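Local coordinates for protein Cif (Cell cycle inhibiting factor) (Escherichia coli, PDB 3EFY) that deamidates a glutamine side chain of host NEDD8, which abolishes cullin-RING ubiquitin ligase activity and inhibits the host cell cycle, at residues F27-E32 and S160-E165; K19-K24 and F164-D169. All coordinates share one frame; numbering follows the deposited sequence.

Contact 1 of 2, residues F27-E32 and S160-E165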
loop_
_atom_site.group_PDB
_atom_site.type_symbol
_atom_site.label_atom_id
_atom_site.label_comp_id
_atom_site.label_asym_id
_atom_site.label_seq_id
_atom_site.Cartn_x
_atom_site.Cartn_y
_atom_site.Cartn_z
ATOM N N PHE A 27 -12.075 -0.388 1.483
ATOM C CA PHE A 27 -11.795 -0.617 0.075
ATOM C C PHE A 27 -10.303 -0.838 -0.127
ATOM O O PHE A 27 -9.459 0.010 0.234
ATOM C CB PHE A 27 -12.228 0.529 -0.845
ATOM C CG PHE A 27 -11.941 0.246 -2.271
ATOM C CD1 PHE A 27 -12.726 -0.654 -2.983
ATOM C CD2 PHE A 27 -10.852 0.798 -2.910
ATOM C CE1 PHE A 27 -12.448 -0.958 -4.308
ATOM C CE2 PHE A 27 -10.570 0.492 -4.231
ATOM C CZ PHE A 27 -11.374 -0.401 -4.940
ATOM N N SER A 28 -9.992 -1.982 -0.720
ATOM C CA SER A 28 -8.630 -2.267 -1.157
ATOM C C SER A 28 -8.658 -2.651 -2.640
ATOM O O SER A 28 -9.265 -3.641 -3.042
ATOM C CB SER A 28 -7.972 -3.397 -0.349
ATOM O OG SER A 28 -7.837 -3.001 0.994
ATOM N N TYR A 29 -7.985 -1.852 -3.441
ATOM C CA TYR A 29 -7.847 -2.075 -4.867
ATOM C C TYR A 29 -7.138 -3.412 -5.131
ATOM O O TYR A 29 -6.152 -3.716 -4.486
ATOM C CB TYR A 29 -7.007 -0.931 -5.478
ATOM C CG TYR A 29 -6.642 -1.100 -6.929
ATOM C CD1 TYR A 29 -7.537 -0.744 -7.941
ATOM C CD2 TYR A 29 -5.446 -1.682 -7.299
ATOM C CE1 TYR A 29 -7.199 -0.912 -9.284
ATOM C CE2 TYR A 29 -5.145 -1.883 -8.628
ATOM C CZ TYR A 29 -6.018 -1.505 -9.600
ATOM O OH TYR A 29 -5.711 -1.679 -10.928
ATOM N N CYS A 30 -7.661 -4.178 -6.088
ATOM C CA CYS A 30 -7.052 -5.414 -6.490
ATOM C C CYS A 30 -7.202 -5.539 -8.022
ATOM O O CYS A 30 -8.255 -5.884 -8.535
ATOM C CB CYS A 30 -7.705 -6.570 -5.749
ATOM S SG CYS A 30 -6.961 -8.157 -6.157
ATOM N N PHE A 31 -6.111 -5.262 -8.728
ATOM C CA PHE A 31 -6.097 -5.204 -10.181
ATOM C C PHE A 31 -6.881 -6.315 -10.872
ATOM O O PHE A 31 -7.691 -6.062 -11.749
ATOM C CB PHE A 31 -4.645 -5.204 -10.678
ATOM C CG PHE A 31 -4.523 -5.376 -12.150
ATOM C CD1 PHE A 31 -4.914 -4.363 -13.033
ATOM C CD2 PHE A 31 -4.048 -6.558 -12.666
ATOM C CE1 PHE A 31 -4.822 -4.527 -14.373
ATOM C CE2 PHE A 31 -3.935 -6.726 -14.032
ATOM C CZ PHE A 31 -4.331 -5.716 -14.897
ATOM N N GLU A 32 -6.625 -7.560 -10.475
ATOM C CA GLU A 32 -7.239 -8.682 -11.143
ATOM C C GLU A 32 -8.746 -8.742 -11.055
ATOM O O GLU A 32 -9.396 -9.339 -11.942
ATOM C CB GLU A 32 -6.632 -9.991 -10.651
ATOM C CG GLU A 32 -5.191 -10.166 -11.076
ATOM C CD GLU A 32 -4.981 -10.367 -12.580
ATOM O OE1 GLU A 32 -5.948 -10.657 -13.332
ATOM O OE2 GLU A 32 -3.794 -10.266 -13.009
ATOM N N SER A 160 -6.949 -1.878 -22.501
ATOM C CA SER A 160 -7.891 -2.161 -21.396
ATOM C C SER A 160 -7.657 -1.078 -20.340
ATOM O O SER A 160 -6.509 -0.800 -19.996
ATOM C CB SER A 160 -7.550 -3.502 -20.770
ATOM O OG SER A 160 -8.394 -3.846 -19.689
ATOM N N PHE A 161 -8.733 -0.500 -19.821
ATOM C CA PHE A 161 -8.651 0.579 -18.866
ATOM C C PHE A 161 -9.387 0.230 -17.590
ATOM O O PHE A 161 -10.334 -0.564 -17.586
ATOM C CB PHE A 161 -9.294 1.830 -19.421
ATOM C CG PHE A 161 -8.657 2.330 -20.691
ATOM C CD1 PHE A 161 -7.523 3.132 -20.619
ATOM C CD2 PHE A 161 -9.198 2.019 -21.929
ATOM C CE1 PHE A 161 -6.931 3.615 -21.797
ATOM C CE2 PHE A 161 -8.642 2.515 -23.090
ATOM C CZ PHE A 161 -7.493 3.305 -23.017
ATOM N N GLN A 162 -8.961 0.853 -16.494
ATOM C CA GLN A 162 -9.754 0.887 -15.243
ATOM C C GLN A 162 -9.852 2.344 -14.819
ATOM O O GLN A 162 -8.840 3.076 -14.842
ATOM C CB GLN A 162 -9.118 0.075 -14.131
ATOM C CG GLN A 162 -8.954 -1.404 -14.518
ATOM C CD GLN A 162 -8.285 -2.227 -13.448
ATOM O OE1 GLN A 162 -7.894 -1.710 -12.386
ATOM N NE2 GLN A 162 -8.177 -3.542 -13.693
ATOM N N LEU A 163 -11.077 2.784 -14.486
ATOM C CA LEU A 163 -11.317 4.197 -14.183
ATOM C C LEU A 163 -12.007 4.316 -12.819
ATOM O O LEU A 163 -13.081 3.700 -12.615
ATOM C CB LEU A 163 -12.192 4.803 -15.238
ATOM C CG LEU A 163 -12.598 6.253 -15.133
ATOM C CD1 LEU A 163 -11.357 7.185 -15.104
ATOM C CD2 LEU A 163 -13.536 6.592 -16.315
ATOM N N PHE A 164 -11.439 5.087 -11.930
ATOM C CA PHE A 164 -11.979 5.283 -10.597
ATOM C C PHE A 164 -11.996 6.757 -10.194
ATOM O O PHE A 164 -11.036 7.494 -10.457
ATOM C CB PHE A 164 -11.142 4.563 -9.539
ATOM C CG PHE A 164 -11.184 3.061 -9.581
ATOM C CD1 PHE A 164 -10.390 2.359 -10.464
ATOM C CD2 PHE A 164 -11.936 2.348 -8.661
ATOM C CE1 PHE A 164 -10.363 0.960 -10.449
ATOM C CE2 PHE A 164 -11.898 0.937 -8.651
ATOM C CZ PHE A 164 -11.096 0.267 -9.570
ATOM N N GLU A 165 -13.039 7.199 -9.466
ATOM C CA GLU A 165 -12.959 8.467 -8.775
ATOM C C GLU A 165 -12.028 8.379 -7.578
ATOM O O GLU A 165 -11.973 7.335 -6.919
ATOM C CB GLU A 165 -14.382 8.878 -8.328
ATOM C CG GLU A 165 -14.411 10.257 -7.694
ATOM C CD GLU A 165 -15.788 10.710 -7.187
ATOM O OE1 GLU A 165 -16.817 10.029 -7.512
ATOM O OE2 GLU A 165 -15.782 11.766 -6.467
#
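The carboxamide of Gln162 and the hydroxyl of Tyr29 carry the polar half of this contact between the loop residues 27-32 and the strand residues 160-165. Tyr29 OH donates to Gln162 OE1 over a short 2.6 Å, tilted 31° from the carbonyl plane. The other end of the same amide, Gln162 NE2, donates to the main-chain Phe31 O at 3.2 Å. This second bond falls on a lone pair of the carbonyl and stays close to the plane of the amide. With CG anti to the carbonyl carbon (chi1 -59°) and the chain extended beyond it, Gln162 reaches across to the loop, and bonds at both ends fix the flip of its buried amide. Gln162 NE2 also approaches Phe31 CD1 at 3.4 Å.

Aromatic packing makes up the rest. Tyr29 turns its CD1-CE1 edge toward the face of Phe164 in an offset edge-to-face pair, planes at 71° and centroids 5.8 Å apart; CE1 of Tyr29 lies 3.9 Å from CE1 of Phe164. Phe164 CE2 also meets Phe27 CZ at 4.0 Å.

Ser28 and Tyr29 exchange hydrogen bonds with Tyr29 and Ser28 of the second subunit. In this C-terminal part of Cif, the loop connecting helix 10-22 to helix 39-47 is thereby fastened to an outermost strand of the antiparallel sheet. Strand 159-166 pairs on with strand 54-61, whose Arg58 touches Tyr29 and Phe31, while Met18 of helix 10-22 packs against Tyr29 and Phe164.

Contact 2 of 2, residues K19-K24 and F164-D169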
loop_
_atom_site.group_PDB
_atom_site.type_symbol
_atom_site.label_atom_id
_atom_site.label_comp_id
_atom_site.label_asym_id
_atom_site.label_seq_id
_atom_site.Cartn_x
_atom_site.Cartn_y
_atom_site.Cartn_z
ATOM N N LYS A 19 -3.414 1.724 -5.732
ATOM C CA LYS A 19 -3.647 1.514 -4.288
ATOM C C LYS A 19 -3.424 2.830 -3.507
ATOM O O LYS A 19 -4.198 3.170 -2.588
ATOM C CB LYS A 19 -2.745 0.421 -3.730
ATOM C CG LYS A 19 -3.059 -0.960 -4.300
ATOM C CD LYS A 19 -2.173 -2.026 -3.645
ATOM C CE LYS A 19 -2.450 -3.450 -4.213
ATOM N NZ LYS A 19 -1.369 -4.440 -3.786
ATOM N N LEU A 20 -2.384 3.570 -3.877
ATOM C CA LEU A 20 -2.122 4.860 -3.228
ATOM C C LEU A 20 -3.272 5.818 -3.380
ATOM O O LEU A 20 -3.624 6.550 -2.448
ATOM C CB LEU A 20 -0.825 5.515 -3.776
ATOM C CG LEU A 20 0.444 4.831 -3.248
ATOM C CD1 LEU A 20 1.659 5.396 -3.978
ATOM C CD2 LEU A 20 0.638 5.020 -1.726
ATOM N N PHE A 21 -3.860 5.870 -4.570
ATOM C CA PHE A 21 -4.988 6.787 -4.785
ATOM C C PHE A 21 -6.276 6.351 -4.118
ATOM O O PHE A 21 -7.071 7.196 -3.719
ATOM C CB PHE A 21 -5.262 7.001 -6.265
ATOM C CG PHE A 21 -4.363 8.066 -6.887
ATOM C CD1 PHE A 21 -4.735 9.396 -6.942
ATOM C CD2 PHE A 21 -3.098 7.755 -7.346
ATOM C CE1 PHE A 21 -3.886 10.363 -7.464
ATOM C CE2 PHE A 21 -2.276 8.712 -7.859
ATOM C CZ PHE A 21 -2.647 10.024 -7.922
ATOM N N LEU A 22 -6.508 5.052 -4.068
ATOM C CA LEU A 22 -7.836 4.476 -3.795
ATOM C C LEU A 22 -8.047 3.762 -2.483
ATOM O O LEU A 22 -9.200 3.709 -2.004
ATOM C CB LEU A 22 -8.220 3.530 -4.921
ATOM C CG LEU A 22 -8.207 4.141 -6.313
ATOM C CD1 LEU A 22 -8.460 3.094 -7.446
ATOM C CD2 LEU A 22 -9.232 5.295 -6.447
ATOM N N ASP A 23 -6.998 3.217 -1.882
ATOM C CA ASP A 23 -7.196 2.395 -0.696
ATOM C C ASP A 23 -7.636 3.235 0.493
ATOM O O ASP A 23 -7.127 4.320 0.743
ATOM C CB ASP A 23 -5.958 1.616 -0.346
ATOM C CG ASP A 23 -5.711 0.412 -1.271
ATOM O OD1 ASP A 23 -6.450 0.245 -2.231
ATOM O OD2 ASP A 23 -4.741 -0.327 -1.016
ATOM N N LYS A 24 -8.621 2.715 1.202
ATOM C CA LYS A 24 -9.163 3.380 2.366
ATOM C C LYS A 24 -9.839 2.362 3.240
ATOM O O LYS A 24 -9.873 1.204 2.912
ATOM C CB LYS A 24 -10.123 4.483 1.917
ATOM C CG LYS A 24 -11.265 4.050 1.166
ATOM C CD LYS A 24 -12.010 5.212 0.537
ATOM C CE LYS A 24 -13.385 4.770 0.053
ATOM N NZ LYS A 24 -13.475 3.767 -1.080
ATOM N N PHE A 164 -11.439 5.087 -11.930
ATOM C CA PHE A 164 -11.979 5.283 -10.597
ATOM C C PHE A 164 -11.996 6.757 -10.194
ATOM O O PHE A 164 -11.036 7.494 -10.457
ATOM C CB PHE A 164 -11.142 4.563 -9.539
ATOM C CG PHE A 164 -11.184 3.061 -9.581
ATOM C CD1 PHE A 164 -10.390 2.359 -10.464
ATOM C CD2 PHE A 164 -11.936 2.348 -8.661
ATOM C CE1 PHE A 164 -10.363 0.960 -10.449
ATOM C CE2 PHE A 164 -11.898 0.937 -8.651
ATOM C CZ PHE A 164 -11.096 0.267 -9.570
ATOM N N GLU A 165 -13.039 7.199 -9.466
ATOM C CA GLU A 165 -12.959 8.467 -8.775
ATOM C C GLU A 165 -12.028 8.379 -7.578
ATOM O O GLU A 165 -11.973 7.335 -6.919
ATOM C CB GLU A 165 -14.382 8.878 -8.328
ATOM C CG GLU A 165 -14.411 10.257 -7.694
ATOM C CD GLU A 165 -15.788 10.710 -7.187
ATOM O OE1 GLU A 165 -16.817 10.029 -7.512
ATOM O OE2 GLU A 165 -15.782 11.766 -6.467
ATOM N N TYR A 166 -11.269 9.436 -7.287
ATOM C CA TYR A 166 -10.502 9.480 -6.070
ATOM C C TYR A 166 -10.719 10.783 -5.315
ATOM O O TYR A 166 -11.164 11.766 -5.919
ATOM C CB TYR A 166 -9.013 9.281 -6.351
ATOM C CG TYR A 166 -8.252 10.439 -6.975
ATOM C CD1 TYR A 166 -7.650 11.435 -6.178
ATOM C CD2 TYR A 166 -8.110 10.542 -8.346
ATOM C CE1 TYR A 166 -6.942 12.440 -6.728
ATOM C CE2 TYR A 166 -7.391 11.560 -8.912
ATOM C CZ TYR A 166 -6.789 12.522 -8.107
ATOM O OH TYR A 166 -6.033 13.566 -8.633
ATOM N N ASP A 167 -10.380 10.737 -4.034
ATOM C CA ASP A 167 -10.424 11.893 -3.120
ATOM C C ASP A 167 -9.013 12.315 -2.815
ATOM O O ASP A 167 -8.196 11.489 -2.409
ATOM C CB ASP A 167 -11.099 11.474 -1.841
ATOM C CG ASP A 167 -12.523 11.109 -2.043
ATOM O OD1 ASP A 167 -13.225 11.842 -2.772
ATOM O OD2 ASP A 167 -12.953 10.101 -1.445
ATOM N N THR A 168 -8.737 13.597 -2.986
ATOM C CA THR A 168 -7.399 14.109 -2.750
ATOM C C THR A 168 -6.927 13.868 -1.308
ATOM O O THR A 168 -5.757 13.619 -1.092
ATOM C CB THR A 168 -7.341 15.564 -3.147
ATOM O OG1 THR A 168 -6.007 16.047 -2.959
ATOM C CG2 THR A 168 -8.344 16.330 -2.321
ATOM N N ASP A 169 -7.851 13.841 -0.340
ATOM C CA ASP A 169 -7.488 13.543 1.051
ATOM C C ASP A 169 -6.933 12.127 1.216
ATOM O O ASP A 169 -6.074 11.874 2.059
ATOM C CB ASP A 169 -8.714 13.675 1.964
ATOM C CG ASP A 169 -9.105 15.083 2.235
ATOM O OD1 ASP A 169 -8.334 16.038 1.954
ATOM O OD2 ASP A 169 -10.232 15.229 2.760
HETATM O O HOH W 1 -9.610 8.046 -3.099
#
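Leu22 and Tyr166 mark the closest backbone approach, 6.1 Å between their CA atoms, where the last turn of helix 10-22 packs on residues 164-169, a piece of chain that passes from strand 159-166 toward helix 168-184. Asp23 is the first residue to leave helical geometry. A water spans the two main chains: it donates to Phe21 O at 2.7 Å and accepts from Asp167 N at 3.0 Å. It thus serves a carbonyl at the C-terminal end of one helix and the amide of the N-cap residue of another.

Among the side chains, Phe21 directs its CD1-CE1 edge at the face of Tyr166 in an edge-to-face pair with planes at 74° and centroids 4.7 Å apart. CD1 of Phe21 sits over the centre of the tyrosine ring, 3.5 Å above its plane, and CE1 lies nearer its CZ end. The Tyr166 side chain runs beside that of Phe21, pointing the same way. Leu22 divides its branches. Leu22 CD1 makes a CH-pi contact over one face of Phe164, 3.7 Å from the ring centroid, whereas Leu22 CD2 packs at 3.4 Å against Glu165 O and also reaches Tyr166 CB.

Val56 of strand 54-61 packs against Phe21, Leu22 and Tyr166, so this buried cluster joins the sheet to the helix that starts at active-site Cys10. The Tyr166 hydroxyl is hydrogen-bonded to Asp71 of strand 66-72. Helix 168-184 packs on the same helix: its Ile171 touches Phe21, and Asn174 hydrogen-bonds to Leu20 O and Asp23 O.

Overall arrangement
Contacts 1 and 2 have centres 10 Å apart and lie on the same side of the chain's centre. Along the chain, helix 10-22 and its following loop supply the early segments in turn, 19-24 and then 27-32; more than 120 residues later, strand 159-166 supplies partners for both and leads into helix 168-184. Phe164 takes part in each contact, and Asp23 OD1 links the early segments through Tyr29 N. A late strand, at an outer position in the sheet, is thus tied to the helix that begins at the active-site residue Cys10 and to the loop after it. Both contacts also touch the second subunit, placing this seam beside the interface between the two copies.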